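PDB 1OXJ: RNA-binding protein Smaug from Drosophila melanogaster, which binds RNA through its SAM domain, to which a helical PHAT domain is joined in this RNA-binding fragment. Local coordinates for residues I23-N28 with E39-S44; M81-A86 with N124-D129; E88-I93 with K117-V122; T96-L101 with L113-V118. All coordinates share one frame; numbering follows the deposited sequence.

Contact 1 (I23-N28 with E39-S44); sequences IELFKN and EDFLQS
Leu25 meets Phe41 and Leu42 in the SAM domain, a small all-helical bundle, where a 3-10 turn packs beside helix 39-44. The contact is apolar and small, about 96 Å² in all, and Leu25 supplies nearly all of the 23-28 side. A first torsion of 168° sets CG beside the carbonyl carbon; from there CD2 and CD1 meet different partners. CD2 touches CD2 of Leu42 at 3.6 Å, the two side chains crossing at about a right angle. CD1 lies more loosely, 4.4 Å from CZ of Phe41, and approaches that ring obliquely. Leu42 is buried, also resting on Ile37 and Val47 in loops and on Ser52 of helix 49-77, while Phe26 turns to Ile10 and Leu14 of helix 10-16.

Polar bonds stay within each segment. Lys27 NZ forms a salt bridge with Glu24 OE1 at 2.7 Å, reaching it from above the carboxylate plane. On the helix, Asp40 O accepts two bonds from one residue: Ser44 N at 3.1 Å and Ser44 OG at 3.0 Å arrive from opposite faces of the carbonyl plane.

Contact 2 (M81-A86 with N124-D129); sequences MELSTA and NTLQQD
A leucine in the first turn of one helix packs against the last turns of another: Leu83 of helix 83-91 meets Thr125 and Leu126 of helix 111-127, near one end of the helical domain. The contact is apolar and partly buried, covering 150 Å². Leu83 points at the other helix, and its two methyls divide the work. CD2 lies 3.6 Å from CG2 of Thr125, the two side chains running alongside each other with opposite headings. CD1 meets both backbone and side chain of Leu126, at 3.7 Å from its CA and 3.8 Å from its CD1; here the side chains lie nearly perpendicular.

This is the PHAT domain, an all-helical unit. Thr125 turns its methyl, CG2, anti to the backbone N (chi1 of OG1 -70°) and toward Leu83, while OG1 bonds back to Ile121 O one turn earlier, so the hydroxyl is satisfied without disturbing the apolar side. Leu126 is buried among Leu139 and Leu142 of helix 136-150 and Leu169 of helix 159-170, which carries the contact into the core. Replacing Leu83 by an alanine would probably open a gap beside the Thr125 methyl and leave Leu126 CD1 without its neighbour from helix 83-91. Around the start of the helix, Glu82 takes the N-cap position, and Ala86 N bonds to Glu82 O at 3.1 Å.

Contact 3 (E88-I93 with K117-V122); sequences EELTNI and KVIDIV
With CG anti to its carbonyl carbon (chi1 -65°), Leu90 extends its two methyls from helix 83-91 onto helix 111-127, where Val118 presents CG1, anti to its own backbone N (chi1 168°), to meet them. This is helix-to-helix packing in the core of the all-helical PHAT domain. One leucine faces three aliphatic side chains, Val118, Ile119 and Val122; Val118 and Val122 lie one turn apart, with Ile119 beside them. CD2 of Leu90 lies 3.7 Å from CG1 of Val118. The other methyl of Leu90, CD1, touches Ile119 CD1 at 3.7 Å and also borders Val118 CG1, at 4.1 Å.

All four residues are buried. Other helices join in: Ile145 of helix 136-150 touches both Leu90 and Ile119, while Val72 and Leu76 of helix 49-77 meet Val118 and Val122, respectively. Within the 88-93 segment, Ile93 N bonds back to Leu90 O at 2.9 Å. The loosest of the three touches is between Leu90 CD1 and Val122 CG2, at 4.2 Å.

Contact 4 (T96-L101 with L113-V118); sequences TPMKPL and LRFLKV
Met98 brings its terminal methyl over one face of the Phe115 ring, a Met-aromatic contact between an irregular loop and a helix. The loop, 96-101, follows helix 83-91 in the PHAT domain and lies along the early turns of helix 111-127. CE stands 4.3 Å from CD1 of Phe115, offset toward the rim of the ring, while SD is 5.1 Å from the ring centroid and 30° off the normal. Phe115 is buried, and Ile93, together with Ile145 and Ser149 of helix 136-150, also touches it.

Farther along the loop Leu101 makes the larger share of the contact. Its CG lies beside the backbone N and anti to the carbonyl carbon (chi1 -62°), placing it where CD1 and CD2 can meet Leu116 and the backbone at Leu113. CD1 meets CD1 of Leu116 at 3.7 Å. Polar bonds lie nearby: Asn110 takes Leu113 N through OD1 and gives ND2 to Leu101 O, and Lys99 forms a salt bridge with Glu32 of the SAM domain. The other methyl of Leu101, CD2, rests against the helix backbone, 3.3 Å from Leu113 N.

In the fold
From the N terminus, contact 1 comes first and closes a short loop within the SAM domain, joining the 3-10 turn to helix 39-44. The long helix 49-77 then leads into the PHAT domain. There contact 2 closes the widest loop, from residue 81 to 129, and contacts 3 and 4 lie within its span. Contact 4 is the innermost, and shares Lys117 and Val118 with contact 3. Contacts 2 and 3 together pair helix 83-91 with helix 111-127, while contact 4 lays the connecting loop on the latter. Contacts 3 and 4 touch where Ile93 and Leu90 reach Phe115. Contacts 1 and 2 lie on opposite sides of the chain's centre, their centres about 38 Å apart.

Contact 1 (I23-N28 with E39-S44)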
loop_
_atom_site.group_PDB
_atom_site.type_symbol
_atom_site.label_atom_id
_atom_site.label_comp_id
_atom_site.label_asym_id
_atom_site.label_seq_id
_atom_site.Cartn_x
_atom_site.Cartn_y
_atom_site.Cartn_z
ATOM N N ILE A 23 12.626 5.833 -13.270
ATOM C CA ILE A 23 13.088 6.131 -11.910
ATOM C C ILE A 23 13.731 7.521 -11.776
ATOM O O ILE A 23 13.498 8.231 -10.790
ATOM C CB ILE A 23 14.110 5.056 -11.421
ATOM C CG1 ILE A 23 14.524 5.333 -9.975
ATOM C CG2 ILE A 23 15.345 5.076 -12.296
ATOM C CD1 ILE A 23 13.402 5.181 -8.966
ATOM N N GLU A 24 14.535 7.924 -12.758
ATOM C CA GLU A 24 15.209 9.223 -12.690
ATOM C C GLU A 24 14.292 10.439 -12.678
ATOM O O GLU A 24 14.673 11.506 -12.193
ATOM C CB GLU A 24 16.205 9.366 -13.839
ATOM C CG GLU A 24 17.399 8.426 -13.742
ATOM C CD GLU A 24 18.155 8.578 -12.441
ATOM O OE1 GLU A 24 18.476 9.723 -12.064
ATOM O OE2 GLU A 24 18.435 7.548 -11.793
ATOM N N LEU A 25 13.086 10.283 -13.212
ATOM C CA LEU A 25 12.132 11.378 -13.246
ATOM C C LEU A 25 11.808 11.872 -11.839
ATOM O O LEU A 25 11.521 13.058 -11.648
ATOM C CB LEU A 25 10.840 10.934 -13.931
ATOM C CG LEU A 25 9.653 11.886 -13.774
ATOM C CD1 LEU A 25 10.021 13.250 -14.347
ATOM C CD2 LEU A 25 8.446 11.314 -14.475
ATOM N N PHE A 26 11.872 10.963 -10.866
ATOM C CA PHE A 26 11.549 11.275 -9.467
ATOM C C PHE A 26 12.713 11.770 -8.597
ATOM O O PHE A 26 12.519 12.100 -7.426
ATOM C CB PHE A 26 10.905 10.044 -8.809
ATOM C CG PHE A 26 9.649 9.586 -9.493
ATOM C CD1 PHE A 26 9.712 8.862 -10.690
ATOM C CD2 PHE A 26 8.401 9.928 -8.978
ATOM C CE1 PHE A 26 8.550 8.492 -11.362
ATOM C CE2 PHE A 26 7.221 9.563 -9.647
ATOM C CZ PHE A 26 7.296 8.846 -10.838
ATOM N N LYS A 27 13.906 11.837 -9.184
ATOM C CA LYS A 27 15.139 12.264 -8.509
ATOM C C LYS A 27 15.023 13.080 -7.217
ATOM O O LYS A 27 15.299 12.576 -6.121
ATOM C CB LYS A 27 16.033 13.021 -9.501
ATOM C CG LYS A 27 17.357 13.503 -8.919
ATOM C CD LYS A 27 18.164 12.373 -8.268
ATOM C CE LYS A 27 18.562 11.289 -9.268
ATOM N NZ LYS A 27 17.389 10.487 -9.739
ATOM N N ASN A 28 14.652 14.344 -7.330
ATOM C CA ASN A 28 14.529 15.161 -6.124
ATOM C C ASN A 28 13.086 15.567 -5.895
ATOM O O ASN A 28 12.809 16.572 -5.235
ATOM C CB ASN A 28 15.394 16.412 -6.235
ATOM C CG ASN A 28 16.870 16.098 -6.195
ATOM O OD1 ASN A 28 17.350 15.431 -5.273
ATOM N ND2 ASN A 28 17.605 16.580 -7.195
ATOM N N GLU A 39 -0.988 13.309 -16.806
ATOM C CA GLU A 39 -0.566 12.688 -18.058
ATOM C C GLU A 39 0.067 13.725 -18.976
ATOM O O GLU A 39 1.038 13.443 -19.684
ATOM C CB GLU A 39 -1.768 12.034 -18.762
ATOM C CG GLU A 39 -1.442 11.399 -20.108
ATOM C CD GLU A 39 -2.642 10.691 -20.735
ATOM O OE1 GLU A 39 -3.774 11.199 -20.608
ATOM O OE2 GLU A 39 -2.451 9.635 -21.368
ATOM N N ASP A 40 -0.489 14.931 -18.936
ATOM C CA ASP A 40 -0.029 16.044 -19.754
ATOM C C ASP A 40 1.403 16.441 -19.388
ATOM O O ASP A 40 2.236 16.681 -20.259
ATOM C CB ASP A 40 -0.996 17.212 -19.564
ATOM C CG ASP A 40 -0.788 18.314 -20.567
ATOM O OD1 ASP A 40 -0.434 18.016 -21.730
ATOM O OD2 ASP A 40 -1.000 19.487 -20.194
ATOM N N PHE A 41 1.684 16.499 -18.089
ATOM C CA PHE A 41 3.015 16.838 -17.609
ATOM C C PHE A 41 4.030 15.790 -18.064
ATOM O O PHE A 41 5.123 16.124 -18.518
ATOM C CB PHE A 41 3.022 16.907 -16.073
ATOM C CG PHE A 41 4.394 16.752 -15.464
ATOM C CD1 PHE A 41 5.335 17.774 -15.554
ATOM C CD2 PHE A 41 4.758 15.555 -14.844
ATOM C CE1 PHE A 41 6.618 17.607 -15.044
ATOM C CE2 PHE A 41 6.037 15.377 -14.329
ATOM C CZ PHE A 41 6.973 16.402 -14.428
ATOM N N LEU A 42 3.669 14.520 -17.924
ATOM C CA LEU A 42 4.568 13.439 -18.300
ATOM C C LEU A 42 4.920 13.471 -19.785
ATOM O O LEU A 42 6.091 13.337 -20.159
ATOM C CB LEU A 42 3.949 12.087 -17.928
ATOM C CG LEU A 42 3.753 11.874 -16.424
ATOM C CD1 LEU A 42 2.932 10.610 -16.189
ATOM C CD2 LEU A 42 5.128 11.785 -15.731
ATOM N N GLN A 43 3.910 13.650 -20.633
ATOM C CA GLN A 43 4.154 13.701 -22.069
ATOM C C GLN A 43 5.106 14.848 -22.385
ATOM O O GLN A 43 5.964 14.733 -23.262
ATOM C CB GLN A 43 2.843 13.907 -22.837
ATOM C CG GLN A 43 1.929 12.703 -22.879
ATOM C CD GLN A 43 0.737 12.924 -23.800
ATOM O OE1 GLN A 43 0.903 13.156 -24.998
ATOM N NE2 GLN A 43 -0.467 12.858 -23.244
ATOM N N SER A 44 4.962 15.949 -21.652
ATOM C CA SER A 44 5.796 17.130 -21.852
ATOM C C SER A 44 7.260 16.961 -21.481
ATOM O O SER A 44 8.115 17.678 -22.005
ATOM C CB SER A 44 5.225 18.313 -21.076
ATOM O OG SER A 44 3.960 18.685 -21.589
#

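Contact 2 (M81-A86 with N124-D129)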
loop_
_atom_site.group_PDB
_atom_site.type_symbol
_atom_site.label_atom_id
_atom_site.label_comp_id
_atom_site.label_asym_id
_atom_site.label_seq_id
_atom_site.Cartn_x
_atom_site.Cartn_y
_atom_site.Cartn_z
ATOM N N MET A 81 -17.353 -7.812 2.911
ATOM C CA MET A 81 -16.187 -8.144 2.087
ATOM C C MET A 81 -15.460 -9.400 2.547
ATOM O O MET A 81 -15.286 -9.611 3.746
ATOM C CB MET A 81 -15.204 -6.961 2.086
ATOM C CG MET A 81 -13.944 -7.161 1.231
ATOM S SD MET A 81 -12.875 -5.671 1.177
ATOM C CE MET A 81 -13.637 -4.802 -0.219
ATOM N N GLU A 82 -15.054 -10.231 1.589
ATOM C CA GLU A 82 -14.302 -11.453 1.881
ATOM C C GLU A 82 -12.848 -11.081 2.162
ATOM O O GLU A 82 -12.348 -10.069 1.657
ATOM C CB GLU A 82 -14.335 -12.410 0.689
ATOM C CG GLU A 82 -15.671 -13.075 0.479
ATOM C CD GLU A 82 -15.961 -14.115 1.538
ATOM O OE1 GLU A 82 -17.152 -14.388 1.783
ATOM O OE2 GLU A 82 -14.993 -14.659 2.116
ATOM N N LEU A 83 -12.169 -11.901 2.959
ATOM C CA LEU A 83 -10.771 -11.641 3.275
ATOM C C LEU A 83 -9.914 -11.690 2.024
ATOM O O LEU A 83 -8.971 -10.903 1.879
ATOM C CB LEU A 83 -10.244 -12.653 4.288
ATOM C CG LEU A 83 -10.767 -12.502 5.712
ATOM C CD1 LEU A 83 -10.119 -13.557 6.601
ATOM C CD2 LEU A 83 -10.447 -11.099 6.219
ATOM N N SER A 84 -10.231 -12.611 1.117
ATOM C CA SER A 84 -9.457 -12.721 -0.115
ATOM C C SER A 84 -9.513 -11.393 -0.864
ATOM O O SER A 84 -8.512 -10.946 -1.418
ATOM C CB SER A 84 -9.991 -13.855 -1.005
ATOM O OG SER A 84 -11.299 -13.579 -1.470
ATOM N N THR A 85 -10.678 -10.754 -0.864
ATOM C CA THR A 85 -10.830 -9.473 -1.548
ATOM C C THR A 85 -10.014 -8.383 -0.864
ATOM O O THR A 85 -9.301 -7.621 -1.525
ATOM C CB THR A 85 -12.312 -9.015 -1.579
ATOM O OG1 THR A 85 -13.089 -9.962 -2.329
ATOM C CG2 THR A 85 -12.429 -7.624 -2.213
ATOM N N ALA A 86 -10.125 -8.310 0.457
ATOM C CA ALA A 86 -9.395 -7.306 1.229
ATOM C C ALA A 86 -7.888 -7.450 1.017
ATOM O O ALA A 86 -7.172 -6.453 0.880
ATOM C CB ALA A 86 -9.729 -7.440 2.718
ATOM N N ASN A 124 -7.281 -9.939 12.399
ATOM C CA ASN A 124 -8.220 -10.257 13.473
ATOM C C ASN A 124 -9.418 -11.048 12.956
ATOM O O ASN A 124 -9.884 -11.982 13.611
ATOM C CB ASN A 124 -8.713 -8.979 14.156
ATOM C CG ASN A 124 -7.670 -8.370 15.081
ATOM O OD1 ASN A 124 -7.893 -7.308 15.669
ATOM N ND2 ASN A 124 -6.527 -9.041 15.219
ATOM N N THR A 125 -9.925 -10.657 11.791
ATOM C CA THR A 125 -11.057 -11.338 11.182
ATOM C C THR A 125 -10.617 -12.753 10.841
ATOM O O THR A 125 -11.376 -13.717 10.985
ATOM C CB THR A 125 -11.499 -10.624 9.893
ATOM O OG1 THR A 125 -12.090 -9.364 10.230
ATOM C CG2 THR A 125 -12.506 -11.468 9.121
ATOM N N LEU A 126 -9.373 -12.854 10.393
ATOM C CA LEU A 126 -8.763 -14.117 10.015
ATOM C C LEU A 126 -8.788 -15.102 11.174
ATOM O O LEU A 126 -9.429 -16.152 11.102
ATOM C CB LEU A 126 -7.316 -13.872 9.584
ATOM C CG LEU A 126 -6.509 -15.049 9.041
ATOM C CD1 LEU A 126 -7.140 -15.554 7.754
ATOM C CD2 LEU A 126 -5.077 -14.599 8.785
ATOM N N GLN A 127 -8.094 -14.748 12.250
ATOM C CA GLN A 127 -8.013 -15.605 13.426
ATOM C C GLN A 127 -9.376 -16.029 13.965
ATOM O O GLN A 127 -9.473 -17.002 14.713
ATOM C CB GLN A 127 -7.200 -14.911 14.525
ATOM C CG GLN A 127 -5.755 -14.638 14.118
ATOM C CD GLN A 127 -4.910 -14.107 15.259
ATOM O OE1 GLN A 127 -5.181 -13.035 15.806
ATOM N NE2 GLN A 127 -3.879 -14.860 15.628
ATOM N N GLN A 128 -10.426 -15.310 13.580
ATOM C CA GLN A 128 -11.775 -15.639 14.034
ATOM C C GLN A 128 -12.545 -16.487 13.024
ATOM O O GLN A 128 -13.671 -16.919 13.290
ATOM C CB GLN A 128 -12.562 -14.363 14.327
ATOM C CG GLN A 128 -12.195 -13.697 15.645
ATOM C CD GLN A 128 -12.955 -12.404 15.876
ATOM O OE1 GLN A 128 -14.181 -12.365 15.781
ATOM N NE2 GLN A 128 -12.229 -11.339 16.186
ATOM N N ASP A 129 -11.938 -16.722 11.865
ATOM C CA ASP A 129 -12.564 -17.521 10.816
ATOM C C ASP A 129 -12.155 -18.977 11.028
ATOM O O ASP A 129 -10.978 -19.318 10.931
ATOM C CB ASP A 129 -12.090 -17.038 9.440
ATOM C CG ASP A 129 -12.847 -17.688 8.293
ATOM O OD1 ASP A 129 -13.119 -18.907 8.367
ATOM O OD2 ASP A 129 -13.157 -16.978 7.310
#

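Contact 3 (E88-I93 with K117-V122)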
loop_
_atom_site.group_PDB
_atom_site.type_symbol
_atom_site.label_atom_id
_atom_site.label_comp_id
_atom_site.label_asym_id
_atom_site.label_seq_id
_atom_site.Cartn_x
_atom_site.Cartn_y
_atom_site.Cartn_z
ATOM N N GLU A 88 -6.441 -8.686 -1.596
ATOM C CA GLU A 88 -6.127 -8.335 -2.978
ATOM C C GLU A 88 -5.964 -6.813 -3.050
ATOM O O GLU A 88 -5.025 -6.304 -3.673
ATOM C CB GLU A 88 -7.246 -8.788 -3.914
ATOM C CG GLU A 88 -6.910 -8.636 -5.390
ATOM C CD GLU A 88 -8.059 -9.027 -6.300
ATOM O OE1 GLU A 88 -8.638 -10.122 -6.104
ATOM O OE2 GLU A 88 -8.380 -8.239 -7.216
ATOM N N GLU A 89 -6.881 -6.088 -2.416
ATOM C CA GLU A 89 -6.794 -4.627 -2.391
ATOM C C GLU A 89 -5.464 -4.203 -1.759
ATOM O O GLU A 89 -4.741 -3.376 -2.316
ATOM C CB GLU A 89 -7.942 -4.024 -1.575
ATOM C CG GLU A 89 -9.331 -4.180 -2.196
ATOM C CD GLU A 89 -9.538 -3.294 -3.412
ATOM O OE1 GLU A 89 -10.646 -3.319 -3.979
ATOM O OE2 GLU A 89 -8.601 -2.570 -3.806
ATOM N N LEU A 90 -5.141 -4.767 -0.596
ATOM C CA LEU A 90 -3.900 -4.410 0.090
ATOM C C LEU A 90 -2.672 -4.633 -0.778
ATOM O O LEU A 90 -1.714 -3.862 -0.729
ATOM C CB LEU A 90 -3.749 -5.197 1.396
ATOM C CG LEU A 90 -4.787 -4.913 2.486
ATOM C CD1 LEU A 90 -4.541 -5.846 3.663
ATOM C CD2 LEU A 90 -4.710 -3.448 2.933
ATOM N N THR A 91 -2.709 -5.687 -1.583
ATOM C CA THR A 91 -1.598 -6.026 -2.465
ATOM C C THR A 91 -1.197 -4.868 -3.376
ATOM O O THR A 91 -0.011 -4.683 -3.685
ATOM C CB THR A 91 -1.962 -7.243 -3.332
ATOM O OG1 THR A 91 -2.017 -8.410 -2.496
ATOM C CG2 THR A 91 -0.946 -7.440 -4.441
ATOM N N ASN A 92 -2.186 -4.086 -3.796
ATOM C CA ASN A 92 -1.934 -2.965 -4.690
ATOM C C ASN A 92 -1.624 -1.667 -3.964
ATOM O O ASN A 92 -1.509 -0.615 -4.589
ATOM C CB ASN A 92 -3.135 -2.766 -5.613
ATOM C CG ASN A 92 -3.405 -3.984 -6.469
ATOM O OD1 ASN A 92 -2.499 -4.503 -7.119
ATOM N ND2 ASN A 92 -4.649 -4.448 -6.476
ATOM N N ILE A 93 -1.474 -1.740 -2.648
ATOM C CA ILE A 93 -1.178 -0.541 -1.869
ATOM C C ILE A 93 0.124 -0.679 -1.079
ATOM O O ILE A 93 0.858 0.295 -0.884
ATOM C CB ILE A 93 -2.338 -0.243 -0.881
ATOM C CG1 ILE A 93 -3.601 0.131 -1.666
ATOM C CG2 ILE A 93 -1.951 0.881 0.082
ATOM C CD1 ILE A 93 -4.800 0.424 -0.778
ATOM N N LYS A 117 -4.328 -0.043 10.145
ATOM C CA LYS A 117 -5.629 -0.299 10.770
ATOM C C LYS A 117 -6.306 -1.475 10.068
ATOM O O LYS A 117 -6.854 -2.365 10.719
ATOM C CB LYS A 117 -6.541 0.936 10.676
ATOM C CG LYS A 117 -6.436 1.903 11.855
ATOM C CD LYS A 117 -7.485 3.015 11.738
ATOM C CE LYS A 117 -7.545 3.880 12.990
ATOM N NZ LYS A 117 -6.307 4.684 13.179
ATOM N N VAL A 118 -6.269 -1.468 8.738
ATOM C CA VAL A 118 -6.871 -2.533 7.952
ATOM C C VAL A 118 -6.149 -3.852 8.217
ATOM O O VAL A 118 -6.784 -4.906 8.313
ATOM C CB VAL A 118 -6.823 -2.212 6.449
ATOM C CG1 VAL A 118 -7.177 -3.456 5.639
ATOM C CG2 VAL A 118 -7.798 -1.079 6.133
ATOM N N ILE A 119 -4.824 -3.800 8.347
ATOM C CA ILE A 119 -4.068 -5.016 8.633
ATOM C C ILE A 119 -4.560 -5.627 9.943
ATOM O O ILE A 119 -4.714 -6.847 10.043
ATOM C CB ILE A 119 -2.544 -4.740 8.742
ATOM C CG1 ILE A 119 -1.962 -4.406 7.365
ATOM C CG2 ILE A 119 -1.836 -5.963 9.320
ATOM C CD1 ILE A 119 -2.062 -5.551 6.348
ATOM N N ASP A 120 -4.818 -4.790 10.944
ATOM C CA ASP A 120 -5.305 -5.291 12.235
ATOM C C ASP A 120 -6.665 -5.967 12.087
ATOM O O ASP A 120 -6.896 -7.051 12.632
ATOM C CB ASP A 120 -5.424 -4.159 13.265
ATOM C CG ASP A 120 -4.073 -3.663 13.755
ATOM O OD1 ASP A 120 -3.106 -4.450 13.741
ATOM O OD2 ASP A 120 -3.985 -2.489 14.174
ATOM N N ILE A 121 -7.565 -5.323 11.349
ATOM C CA ILE A 121 -8.898 -5.876 11.126
ATOM C C ILE A 121 -8.802 -7.193 10.356
ATOM O O ILE A 121 -9.455 -8.173 10.716
ATOM C CB ILE A 121 -9.776 -4.898 10.335
ATOM C CG1 ILE A 121 -9.950 -3.603 11.133
ATOM C CG2 ILE A 121 -11.124 -5.535 10.028
ATOM C CD1 ILE A 121 -10.712 -2.529 10.407
ATOM N N VAL A 122 -7.983 -7.213 9.306
ATOM C CA VAL A 122 -7.803 -8.416 8.496
ATOM C C VAL A 122 -7.258 -9.577 9.323
ATOM O O VAL A 122 -7.856 -10.652 9.365
ATOM C CB VAL A 122 -6.838 -8.158 7.305
ATOM C CG1 VAL A 122 -6.437 -9.483 6.646
ATOM C CG2 VAL A 122 -7.510 -7.269 6.282
#

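Contact 4 (T96-L101 with L113-V118)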
loop_
_atom_site.group_PDB
_atom_site.type_symbol
_atom_site.label_atom_id
_atom_site.label_comp_id
_atom_site.label_asym_id
_atom_site.label_seq_id
_atom_site.Cartn_x
_atom_site.Cartn_y
_atom_site.Cartn_z
ATOM N N THR A 96 3.200 1.002 -2.533
ATOM C CA THR A 96 3.104 2.420 -2.897
ATOM C C THR A 96 3.829 3.339 -1.919
ATOM O O THR A 96 3.980 3.015 -0.743
ATOM C CB THR A 96 1.630 2.886 -2.975
ATOM O OG1 THR A 96 1.036 2.826 -1.670
ATOM C CG2 THR A 96 0.843 2.002 -3.925
ATOM N N PRO A 97 4.281 4.512 -2.398
ATOM C CA PRO A 97 4.988 5.487 -1.565
ATOM C C PRO A 97 4.080 5.982 -0.450
ATOM O O PRO A 97 2.985 6.493 -0.707
ATOM C CB PRO A 97 5.339 6.606 -2.547
ATOM C CG PRO A 97 5.422 5.897 -3.872
ATOM C CD PRO A 97 4.261 4.936 -3.811
ATOM N N MET A 98 4.529 5.809 0.789
ATOM C CA MET A 98 3.767 6.235 1.949
ATOM C C MET A 98 4.630 7.073 2.876
ATOM O O MET A 98 5.771 6.726 3.169
ATOM C CB MET A 98 3.237 5.026 2.734
ATOM C CG MET A 98 2.194 4.179 2.009
ATOM S SD MET A 98 1.495 2.867 3.112
ATOM C CE MET A 98 1.777 1.394 2.122
ATOM N N LYS A 99 4.073 8.183 3.335
ATOM C CA LYS A 99 4.780 9.055 4.255
ATOM C C LYS A 99 4.798 8.394 5.622
ATOM O O LYS A 99 4.018 7.482 5.893
ATOM C CB LYS A 99 4.065 10.398 4.363
ATOM C CG LYS A 99 3.953 11.158 3.050
ATOM C CD LYS A 99 3.399 12.558 3.266
ATOM C CE LYS A 99 4.446 13.479 3.871
ATOM N NZ LYS A 99 3.967 14.891 3.936
ATOM N N PRO A 100 5.706 8.838 6.502
ATOM C CA PRO A 100 5.792 8.269 7.853
ATOM C C PRO A 100 4.456 8.404 8.595
ATOM O O PRO A 100 3.652 9.291 8.294
ATOM C CB PRO A 100 6.881 9.109 8.505
ATOM C CG PRO A 100 7.812 9.404 7.349
ATOM C CD PRO A 100 6.833 9.752 6.235
ATOM N N LEU A 101 4.213 7.521 9.556
ATOM C CA LEU A 101 2.985 7.593 10.344
ATOM C C LEU A 101 2.956 8.922 11.094
ATOM O O LEU A 101 1.889 9.506 11.312
ATOM C CB LEU A 101 2.928 6.442 11.350
ATOM C CG LEU A 101 2.903 5.025 10.776
ATOM C CD1 LEU A 101 3.045 4.029 11.906
ATOM C CD2 LEU A 101 1.603 4.790 10.026
ATOM N N LEU A 113 -1.286 4.925 8.446
ATOM C CA LEU A 113 -2.141 4.614 9.588
ATOM C C LEU A 113 -3.377 3.803 9.176
ATOM O O LEU A 113 -3.744 2.844 9.854
ATOM C CB LEU A 113 -2.586 5.913 10.264
ATOM C CG LEU A 113 -3.178 5.797 11.666
ATOM C CD1 LEU A 113 -2.084 5.327 12.629
ATOM C CD2 LEU A 113 -3.731 7.160 12.106
ATOM N N ARG A 114 -4.026 4.203 8.085
ATOM C CA ARG A 114 -5.209 3.498 7.610
ATOM C C ARG A 114 -4.825 2.084 7.174
ATOM O O ARG A 114 -5.581 1.134 7.380
ATOM C CB ARG A 114 -5.842 4.239 6.426
ATOM C CG ARG A 114 -6.338 5.660 6.752
ATOM C CD ARG A 114 -7.210 5.668 8.001
ATOM N NE ARG A 114 -8.423 4.859 7.864
ATOM C CZ ARG A 114 -9.573 5.295 7.344
ATOM N NH1 ARG A 114 -9.683 6.539 6.897
ATOM N NH2 ARG A 114 -10.631 4.494 7.298
ATOM N N PHE A 115 -3.647 1.964 6.563
ATOM C CA PHE A 115 -3.151 0.674 6.095
ATOM C C PHE A 115 -2.929 -0.271 7.273
ATOM O O PHE A 115 -3.326 -1.440 7.231
ATOM C CB PHE A 115 -1.840 0.860 5.325
ATOM C CG PHE A 115 -1.363 -0.386 4.638
ATOM C CD1 PHE A 115 -1.792 -0.689 3.356
ATOM C CD2 PHE A 115 -0.490 -1.258 5.281
ATOM C CE1 PHE A 115 -1.354 -1.857 2.705
ATOM C CE2 PHE A 115 -0.045 -2.427 4.647
ATOM C CZ PHE A 115 -0.481 -2.722 3.353
ATOM N N LEU A 116 -2.289 0.228 8.325
ATOM C CA LEU A 116 -2.044 -0.589 9.502
ATOM C C LEU A 116 -3.350 -0.943 10.210
ATOM O O LEU A 116 -3.473 -2.019 10.801
ATOM C CB LEU A 116 -1.095 0.127 10.462
ATOM C CG LEU A 116 0.372 0.208 10.030
ATOM C CD1 LEU A 116 1.144 0.985 11.068
ATOM C CD2 LEU A 116 0.956 -1.199 9.868
ATOM N N LYS A 117 -4.328 -0.043 10.145
ATOM C CA LYS A 117 -5.629 -0.299 10.770
ATOM C C LYS A 117 -6.306 -1.475 10.068
ATOM O O LYS A 117 -6.854 -2.365 10.719
ATOM C CB LYS A 117 -6.541 0.936 10.676
ATOM C CG LYS A 117 -6.436 1.903 11.855
ATOM C CD LYS A 117 -7.485 3.015 11.738
ATOM C CE LYS A 117 -7.545 3.880 12.990
ATOM N NZ LYS A 117 -6.307 4.684 13.179
ATOM N N VAL A 118 -6.269 -1.468 8.738
ATOM C CA VAL A 118 -6.871 -2.533 7.952
ATOM C C VAL A 118 -6.149 -3.852 8.217
ATOM O O VAL A 118 -6.784 -4.906 8.313
ATOM C CB VAL A 118 -6.823 -2.212 6.449
ATOM C CG1 VAL A 118 -7.177 -3.456 5.639
ATOM C CG2 VAL A 118 -7.798 -1.079 6.133
#